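Local atomic coordinates of putative cell surface hydrolase (Lactobacillus plantarum, PDB entry 3LP5), a protein that is of unconfirmed function but is probably a cell-surface hydrolase of the alpha/beta-hydrolase superfamily. Residues A[33-45]-A[54-68]. Sequence-based numbering, arbitrary orientation.
With NA (sodium ion), chain C.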
ATOM      1  N   LYS A  33      20.156  -4.200   5.044  1.00 19.10           N
ATOM      2  CA  LYS A  33      19.631  -5.067   6.084  1.00 20.45           C
ATOM      3  C   LYS A  33      18.911  -6.333   5.478  1.00 19.93           C
ATOM      4  O   LYS A  33      18.228  -6.236   4.438  1.00 18.42           O
ATOM      5  CB  LYS A  33      18.573  -4.211   6.805  1.00 21.20           C
ATOM      6  CG  LYS A  33      18.405  -4.356   8.300  1.00 26.37           C
ATOM      7  CD  LYS A  33      19.084  -3.160   9.038  1.00 32.39           C
ATOM      8  CE  LYS A  33      20.640  -3.360   9.200  1.00 35.51           C
ATOM      9  NZ  LYS A  33      21.400  -2.165   9.765  1.00 33.15           N
ATOM     10  N   LYS A  34      19.034  -7.500   6.112  1.00 19.63           N
ATOM     11  CA  LYS A  34      18.175  -8.626   5.737  1.00 21.23           C
ATOM     12  C   LYS A  34      16.804  -8.380   6.388  1.00 20.29           C
ATOM     13  O   LYS A  34      16.736  -8.158   7.605  1.00 20.80           O
ATOM     14  CB  LYS A  34      18.793  -9.970   6.176  1.00 21.94           C
ATOM     15  CG  LYS A  34      18.141 -11.195   5.558  1.00 27.13           C
ATOM     16  CD  LYS A  34      18.386 -12.476   6.381  1.00 32.16           C
ATOM     17  CE  LYS A  34      17.083 -13.402   6.462  1.00 38.33           C
ATOM     18  NZ  LYS A  34      15.855 -12.933   7.304  1.00 38.18           N
ATOM     19  N   HIS A  35      15.724  -8.355   5.588  1.00 18.73           N
ATOM     20  CA  HIS A  35      14.370  -8.280   6.126  1.00 17.85           C
ATOM     21  C   HIS A  35      13.709  -9.640   5.915  1.00 17.78           C
ATOM     22  O   HIS A  35      13.708 -10.170   4.813  1.00 15.65           O
ATOM     23  CB  HIS A  35      13.545  -7.198   5.429  1.00 18.16           C
ATOM     24  CG  HIS A  35      14.103  -5.812   5.573  1.00 17.69           C
ATOM     25  ND1 HIS A  35      13.706  -4.953   6.580  1.00 15.83           N
ATOM     26  CD2 HIS A  35      15.001  -5.124   4.822  1.00 18.28           C
ATOM     27  CE1 HIS A  35      14.358  -3.808   6.458  1.00 18.06           C
ATOM     28  NE2 HIS A  35      15.140  -3.880   5.396  1.00 19.62           N
ATOM     29  N   SER A  36      13.187 -10.238   6.987  1.00 18.48           N
ATOM     30  CA  SER A  36      12.615 -11.576   6.811  1.00 18.93           C
ATOM     31  C   SER A  36      11.254 -11.410   6.100  1.00 18.30           C
ATOM     32  O   SER A  36      10.696 -10.317   6.095  1.00 18.16           O
ATOM     33  CB  SER A  36      12.624 -12.348   8.140  1.00 20.31           C
ATOM     34  OG  SER A  36      11.932 -11.644   9.149  1.00 23.80           O
ATOM     35  N   VAL A  37      10.784 -12.416   5.381  1.00 17.55           N
ATOM     36  CA  VAL A  37       9.530 -12.297   4.632  1.00 16.67           C
ATOM     37  C   VAL A  37       8.529 -13.367   5.091  1.00 16.24           C
ATOM     38  O   VAL A  37       8.780 -14.527   4.916  1.00 16.08           O
ATOM     39  CB  VAL A  37       9.750 -12.449   3.135  1.00 16.78           C
ATOM     40  CG1 VAL A  37       8.401 -12.446   2.369  1.00 17.35           C
ATOM     41  CG2 VAL A  37      10.686 -11.371   2.596  1.00 17.23           C
ATOM     42  N   LEU A  38       7.416 -12.950   5.702  1.00 15.90           N
ATOM     43  CA  LEU A  38       6.305 -13.835   6.032  1.00 16.31           C
ATOM     44  C   LEU A  38       5.124 -13.546   5.088  1.00 16.67           C
ATOM     45  O   LEU A  38       4.829 -12.366   4.843  1.00 17.16           O
ATOM     46  CB  LEU A  38       5.854 -13.498   7.441  1.00 16.90           C
ATOM     47  CG  LEU A  38       4.637 -14.212   7.949  1.00 14.98           C
ATOM     48  CD1 LEU A  38       4.881 -15.706   8.197  1.00 15.08           C
ATOM     49  CD2 LEU A  38       4.114 -13.503   9.210  1.00 17.67           C
ATOM     50  N   LYS A  39       4.485 -14.572   4.513  1.00 15.19           N
ATOM     51  CA  LYS A  39       3.369 -14.358   3.557  1.00 16.82           C
ATOM     52  C   LYS A  39       2.134 -15.012   4.071  1.00 16.48           C
ATOM     53  O   LYS A  39       2.182 -16.214   4.395  1.00 16.60           O
ATOM     54  CB  LYS A  39       3.631 -14.966   2.169  1.00 17.57           C
ATOM     55  CG  LYS A  39       4.715 -14.297   1.385  1.00 25.13           C
ATOM     56  CD  LYS A  39       4.389 -14.257  -0.131  1.00 35.24           C
ATOM     57  CE  LYS A  39       5.560 -13.610  -0.970  1.00 38.70           C
ATOM     58  NZ  LYS A  39       6.822 -14.440  -0.955  1.00 39.26           N
ATOM     59  N   LEU A  40       1.038 -14.244   4.126  1.00 15.15           N
ATOM     60  CA  LEU A  40      -0.278 -14.754   4.503  1.00 14.87           C
ATOM     61  C   LEU A  40      -1.154 -14.643   3.279  1.00 16.28           C
ATOM     62  O   LEU A  40      -1.141 -13.600   2.565  1.00 15.69           O
ATOM     63  CB  LEU A  40      -0.913 -13.931   5.624  1.00 13.65           C
ATOM     64  CG  LEU A  40      -0.533 -14.129   7.082  1.00 14.92           C
ATOM     65  CD1 LEU A  40       1.014 -13.872   7.346  1.00 15.95           C
ATOM     66  CD2 LEU A  40      -1.451 -13.204   8.007  1.00 11.69           C
ATOM     67  N   THR A  41      -1.908 -15.714   3.024  1.00 14.60           N
ATOM     68  CA  THR A  41      -2.935 -15.684   2.012  1.00 14.30           C
ATOM     69  C   THR A  41      -4.259 -15.974   2.689  1.00 12.95           C
ATOM     70  O   THR A  41      -4.466 -17.084   3.248  1.00 12.93           O
ATOM     71  CB  THR A  41      -2.697 -16.766   0.945  1.00 14.51           C
ATOM     72  OG1 THR A  41      -1.421 -16.521   0.382  1.00 17.30           O
ATOM     73  CG2 THR A  41      -3.710 -16.604  -0.222  1.00 15.21           C
ATOM     74  N   VAL A  42      -5.147 -14.988   2.689  1.00 11.89           N
ATOM     75  CA  VAL A  42      -6.447 -15.194   3.333  1.00 12.06           C
ATOM     76  C   VAL A  42      -7.353 -15.864   2.348  1.00 12.11           C
ATOM     77  O   VAL A  42      -7.595 -15.303   1.262  1.00 12.17           O
ATOM     78  CB  VAL A  42      -7.105 -13.866   3.799  1.00 10.52           C
ATOM     79  CG1 VAL A  42      -8.334 -14.139   4.675  1.00 10.78           C
ATOM     80  CG2 VAL A  42      -6.080 -13.043   4.573  1.00 10.54           C
ATOM     81  N   GLN A  43      -7.919 -16.999   2.766  1.00 12.36           N
ATOM     82  CA  GLN A  43      -8.890 -17.798   1.968  1.00 14.73           C
ATOM     83  C   GLN A  43     -10.288 -17.205   1.922  1.00 15.06           C
ATOM     84  O   GLN A  43     -10.630 -16.336   2.727  1.00 15.83           O
ATOM     85  CB  GLN A  43      -8.960 -19.247   2.505  1.00 14.49           C
ATOM     86  CG  GLN A  43      -7.595 -19.907   2.674  1.00 18.68           C
ATOM     87  CD  GLN A  43      -6.747 -19.829   1.411  1.00 23.06           C
ATOM     88  OE1 GLN A  43      -5.650 -19.216   1.399  1.00 25.97           O
ATOM     89  NE2 GLN A  43      -7.265 -20.372   0.339  1.00 21.62           N
ATOM     90  N   THR A  44     -11.114 -17.665   0.996  1.00 14.92           N
ATOM     91  CA  THR A  44     -12.384 -16.985   0.800  1.00 16.66           C
ATOM     92  C   THR A  44     -13.392 -17.205   1.941  1.00 18.09           C
ATOM     93  O   THR A  44     -14.439 -16.532   1.984  1.00 19.31           O
ATOM     94  CB  THR A  44     -13.033 -17.359  -0.526  1.00 17.46           C
ATOM     95  OG1 THR A  44     -13.313 -18.750  -0.493  1.00 17.47           O
ATOM     96  CG2 THR A  44     -12.115 -17.018  -1.721  1.00 14.40           C
ATOM     97  N   ASP A  45     -13.086 -18.138   2.846  1.00 18.67           N
ATOM     98  CA  ASP A  45     -13.879 -18.345   4.045  1.00 19.76           C
ATOM     99  C   ASP A  45     -13.207 -17.675   5.264  1.00 20.01           C
ATOM    100  O   ASP A  45     -13.678 -17.834   6.379  1.00 20.81           O
ATOM    101  CB  ASP A  45     -14.129 -19.866   4.282  1.00 21.06           C
ATOM    102  CG  ASP A  45     -12.827 -20.652   4.566  1.00 23.51           C
ATOM    103  OD1 ASP A  45     -11.737 -20.054   4.514  1.00 25.54           O
ATOM    104  OD2 ASP A  45     -12.865 -21.880   4.866  1.00 24.90           O
ATOM    105  N   ILE A  54       9.042 -14.790  10.401  1.00 22.66           N
ATOM    106  CA  ILE A  54       9.724 -13.641  10.960  1.00 22.50           C
ATOM    107  C   ILE A  54      10.853 -14.170  11.831  1.00 22.87           C
ATOM    108  O   ILE A  54      10.600 -14.960  12.765  1.00 23.28           O
ATOM    109  CB  ILE A  54       8.729 -12.808  11.854  1.00 22.47           C
ATOM    110  CG1 ILE A  54       7.486 -12.336  11.074  1.00 23.59           C
ATOM    111  CG2 ILE A  54       9.428 -11.635  12.546  1.00 23.63           C
ATOM    112  CD1 ILE A  54       7.752 -11.979   9.665  1.00 28.50           C
ATOM    113  N   ALA A  55      12.095 -13.748  11.546  1.00 22.10           N
ATOM    114  CA  ALA A  55      13.236 -14.021  12.407  1.00 20.82           C
ATOM    115  C   ALA A  55      12.967 -13.428  13.786  1.00 20.53           C
ATOM    116  O   ALA A  55      12.402 -12.328  13.858  1.00 20.09           O
ATOM    117  CB  ALA A  55      14.513 -13.416  11.794  1.00 20.76           C
ATOM    118  N   ALA A  56      13.370 -14.115  14.874  1.00 19.83           N
ATOM    119  CA  ALA A  56      13.036 -13.625  16.243  1.00 19.56           C
ATOM    120  C   ALA A  56      13.750 -12.337  16.668  1.00 19.22           C
ATOM    121  O   ALA A  56      13.298 -11.643  17.589  1.00 19.15           O
ATOM    122  CB  ALA A  56      13.221 -14.694  17.289  1.00 19.24           C
ATOM    123  N   ASN A  57      14.847 -12.002  16.005  1.00 18.99           N
ATOM    124  CA  ASN A  57      15.508 -10.707  16.260  1.00 20.44           C
ATOM    125  C   ASN A  57      15.313  -9.640  15.165  1.00 21.28           C
ATOM    126  O   ASN A  57      15.961  -8.601  15.208  1.00 21.47           O
ATOM    127  CB  ASN A  57      17.010 -10.928  16.396  1.00 22.21           C
ATOM    128  CG  ASN A  57      17.587 -11.630  15.176  1.00 23.16           C
ATOM    129  OD1 ASN A  57      16.846 -12.209  14.385  1.00 23.87           O
ATOM    130  ND2 ASN A  57      18.901 -11.599  15.037  1.00 25.20           N
ATOM    131  N   ASP A  58      14.459  -9.896  14.169  1.00 20.37           N
ATOM    132  CA  ASP A  58      14.241  -8.922  13.052  1.00 20.25           C
ATOM    133  C   ASP A  58      13.271  -7.816  13.561  1.00 20.01           C
ATOM    134  O   ASP A  58      12.126  -8.108  13.909  1.00 19.20           O
ATOM    135  CB  ASP A  58      13.710  -9.678  11.808  1.00 19.58           C
ATOM    136  CG  ASP A  58      13.532  -8.784  10.559  1.00 21.22           C
ATOM    137  OD1 ASP A  58      13.745  -7.546  10.601  1.00 19.08           O
ATOM    138  OD2 ASP A  58      13.147  -9.340   9.507  1.00 22.23           O
ATOM    139  N   ASN A  59      13.770  -6.568  13.613  1.00 19.52           N
ATOM    140  CA  ASN A  59      13.038  -5.391  14.061  1.00 19.82           C
ATOM    141  C   ASN A  59      12.093  -4.853  12.937  1.00 18.56           C
ATOM    142  O   ASN A  59      11.208  -4.068  13.204  1.00 17.31           O
ATOM    143  CB  ASN A  59      14.022  -4.252  14.380  1.00 20.28           C
ATOM    144  CG  ASN A  59      14.969  -4.560  15.554  1.00 27.16           C
ATOM    145  OD1 ASN A  59      14.695  -5.427  16.435  1.00 28.57           O
ATOM    146  ND2 ASN A  59      16.101  -3.804  15.595  1.00 29.71           N
ATOM    147  N   GLU A  60      12.320  -5.267  11.695  1.00 17.52           N
ATOM    148  CA  GLU A  60      11.561  -4.728  10.547  1.00 17.97           C
ATOM    149  C   GLU A  60      11.211  -5.800   9.515  1.00 17.14           C
ATOM    150  O   GLU A  60      11.706  -5.780   8.366  1.00 16.92           O
ATOM    151  CB  GLU A  60      12.347  -3.591   9.926  1.00 18.26           C
ATOM    152  CG  GLU A  60      11.527  -2.719   9.066  1.00 22.98           C
ATOM    153  CD  GLU A  60      12.292  -1.452   8.784  1.00 31.88           C
ATOM    154  OE1 GLU A  60      12.031  -0.437   9.462  1.00 31.12           O
ATOM    155  OE2 GLU A  60      13.220  -1.511   7.936  1.00 35.74           O
ATOM    156  N   PRO A  61      10.367  -6.781   9.929  1.00 15.93           N
ATOM    157  CA  PRO A  61      10.040  -7.820   8.977  1.00 15.70           C
ATOM    158  C   PRO A  61       9.039  -7.310   7.927  1.00 15.54           C
ATOM    159  O   PRO A  61       8.248  -6.394   8.208  1.00 15.27           O
ATOM    160  CB  PRO A  61       9.396  -8.911   9.850  1.00 16.05           C
ATOM    161  CG  PRO A  61       8.858  -8.137  11.056  1.00 16.33           C
ATOM    162  CD  PRO A  61       9.851  -7.065  11.283  1.00 15.24           C
ATOM    163  N   PHE A  62       9.125  -7.903   6.731  1.00 13.57           N
ATOM    164  CA  PHE A  62       8.181  -7.644   5.664  1.00 14.00           C
ATOM    165  C   PHE A  62       7.100  -8.685   5.819  1.00 13.22           C
ATOM    166  O   PHE A  62       7.387  -9.897   5.844  1.00 14.75           O
ATOM    167  CB  PHE A  62       8.847  -7.852   4.290  1.00 14.03           C
ATOM    168  CG  PHE A  62       9.909  -6.810   3.919  1.00 15.07           C
ATOM    169  CD1 PHE A  62      10.039  -5.605   4.623  1.00 17.84           C
ATOM    170  CD2 PHE A  62      10.745  -7.032   2.817  1.00 15.38           C
ATOM    171  CE1 PHE A  62      10.986  -4.631   4.261  1.00 16.10           C
ATOM    172  CE2 PHE A  62      11.732  -6.075   2.459  1.00 16.15           C
ATOM    173  CZ  PHE A  62      11.846  -4.884   3.179  1.00 16.44           C
ATOM    174  N   ILE A  63       5.866  -8.257   5.916  1.00 13.33           N
ATOM    175  CA  ILE A  63       4.771  -9.210   5.949  1.00 12.99           C
ATOM    176  C   ILE A  63       3.843  -8.960   4.726  1.00 14.14           C
ATOM    177  O   ILE A  63       3.296  -7.857   4.596  1.00 14.33           O
ATOM    178  CB  ILE A  63       4.045  -9.083   7.276  1.00 12.49           C
ATOM    179  CG1 ILE A  63       5.038  -9.264   8.450  1.00 10.44           C
ATOM    180  CG2 ILE A  63       2.931 -10.126   7.356  1.00 14.14           C
ATOM    181  CD1 ILE A  63       4.325  -9.020   9.865  1.00 12.58           C
ATOM    182  N   VAL A  64       3.710  -9.939   3.806  1.00 13.07           N
ATOM    183  CA  VAL A  64       2.815  -9.772   2.657  1.00 13.91           C
ATOM    184  C   VAL A  64       1.496 -10.358   3.083  1.00 14.24           C
ATOM    185  O   VAL A  64       1.463 -11.482   3.601  1.00 15.21           O
ATOM    186  CB  VAL A  64       3.325 -10.546   1.412  1.00 13.90           C
ATOM    187  CG1 VAL A  64       2.315 -10.454   0.179  1.00 15.99           C
ATOM    188  CG2 VAL A  64       4.686 -10.008   1.010  1.00 14.82           C
ATOM    189  N   ILE A  65       0.418  -9.625   2.871  1.00 12.65           N
ATOM    190  CA  ILE A  65      -0.922 -10.153   3.098  1.00 12.87           C
ATOM    191  C   ILE A  65      -1.696 -10.057   1.804  1.00 13.59           C
ATOM    192  O   ILE A  65      -1.954  -8.934   1.343  1.00 13.87           O
ATOM    193  CB  ILE A  65      -1.693  -9.380   4.223  1.00 11.30           C
ATOM    194  CG1 ILE A  65      -0.911  -9.426   5.532  1.00 13.09           C
ATOM    195  CG2 ILE A  65      -3.140  -9.974   4.378  1.00 13.76           C
ATOM    196  CD1 ILE A  65      -1.521  -8.613   6.624  1.00 11.72           C
ATOM    197  N   GLY A  66      -2.040 -11.206   1.200  1.00 13.13           N
ATOM    198  CA  GLY A  66      -2.923 -11.189   0.039  1.00 12.87           C
ATOM    199  C   GLY A  66      -4.087 -12.128   0.199  1.00 13.19           C
ATOM    200  O   GLY A  66      -4.328 -12.696   1.292  1.00 14.16           O
ATOM    201  N   PHE A  67      -4.846 -12.261  -0.866  1.00 12.64           N
ATOM    202  CA  PHE A  67      -6.166 -12.918  -0.770  1.00 13.07           C
ATOM    203  C   PHE A  67      -6.355 -13.917  -1.885  1.00 13.12           C
ATOM    204  O   PHE A  67      -6.029 -13.588  -3.032  1.00 14.19           O
ATOM    205  CB  PHE A  67      -7.258 -11.834  -0.835  1.00 11.68           C
ATOM    206  CG  PHE A  67      -6.963 -10.641   0.030  1.00 13.56           C
ATOM    207  CD1 PHE A  67      -7.103 -10.720   1.410  1.00 13.82           C
ATOM    208  CD2 PHE A  67      -6.459  -9.451  -0.549  1.00 13.67           C
ATOM    209  CE1 PHE A  67      -6.794  -9.620   2.231  1.00 12.40           C
ATOM    210  CE2 PHE A  67      -6.143  -8.378   0.234  1.00 12.14           C
ATOM    211  CZ  PHE A  67      -6.282  -8.458   1.653  1.00 11.96           C
ATOM    212  N   ALA A  68      -6.955 -15.084  -1.576  1.00 12.93           N
ATOM    213  CA  ALA A  68      -7.340 -16.057  -2.602  1.00 11.91           C
ATOM    214  C   ALA A  68      -8.253 -15.315  -3.561  1.00 12.72           C
ATOM    215  O   ALA A  68      -8.079 -15.427  -4.789  1.00 12.77           O
ATOM    216  CB  ALA A  68      -8.092 -17.286  -2.012  1.00 10.60           C
TER
HETATM  217 NA    NA C 251      17.796  -6.611   2.356  1.00 32.69          NA
HETATM  218  O   HOH W   1      15.653  -6.372   9.216  1.00 25.71           O
HETATM  219  O   HOH W   2      16.276  -8.354   2.835  1.00 19.68           O
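D58 OD2 is gripped twice by S36: the backbone N of S36 donates to it nearly along the C-O axis at 2.7 Å, and the hydroxyl OG of S36 donates on the anti side at 2.6 Å. A chi1 of 57° sets OG between the backbone N and carbonyl carbon of S36, where it donates to D58 OD2 and also accepts from A55 N. The other carboxylate oxygen, OD1, closes an Asx turn by taking the N-H of E60 from above the carboxylate plane, and a water joins it to the carbonyl of K34. Next door, H35 ND1 donates to E60 O at 2.8 Å, almost straight at 169° and in the plane of both the ring and the carbonyl. The H35 ring lies in an offset stack on F62, planes 7° apart, while H35 CB makes a CH-pi contact over the centre of the phenyl face. With an alanine in place of H35, CB would still sit over the F62 ring, but with the imidazole gone E60 O would probably lose its tie to this chain, and the outer part of the phenyl face its stacking partner.

Beyond S36 the chains run on as neighbouring parallel strands, 37-42 and 62-67, in the mixed central sheet of an alpha/beta-hydrolase fold. Their ladder alternates regularly, V64 N giving to L38 O and L40 N to V64 O, and it extends to A68 N on V42 O. Strand 48-52 flanks 37-42, and strand 7-10 flanks 62-67. L38, L40 and V42 share a face with I63, I65 and F67, and helix 74-92 packs on it through W83 and A87. I54 CD1 presses tightly on L38 CB at 3.3 Å, the two side chains crossing at about a right angle. Ahead of H35, K33 O binds a sodium ion at 2.2 Å, with the carbonyls of G28 and T31 among its other ligands.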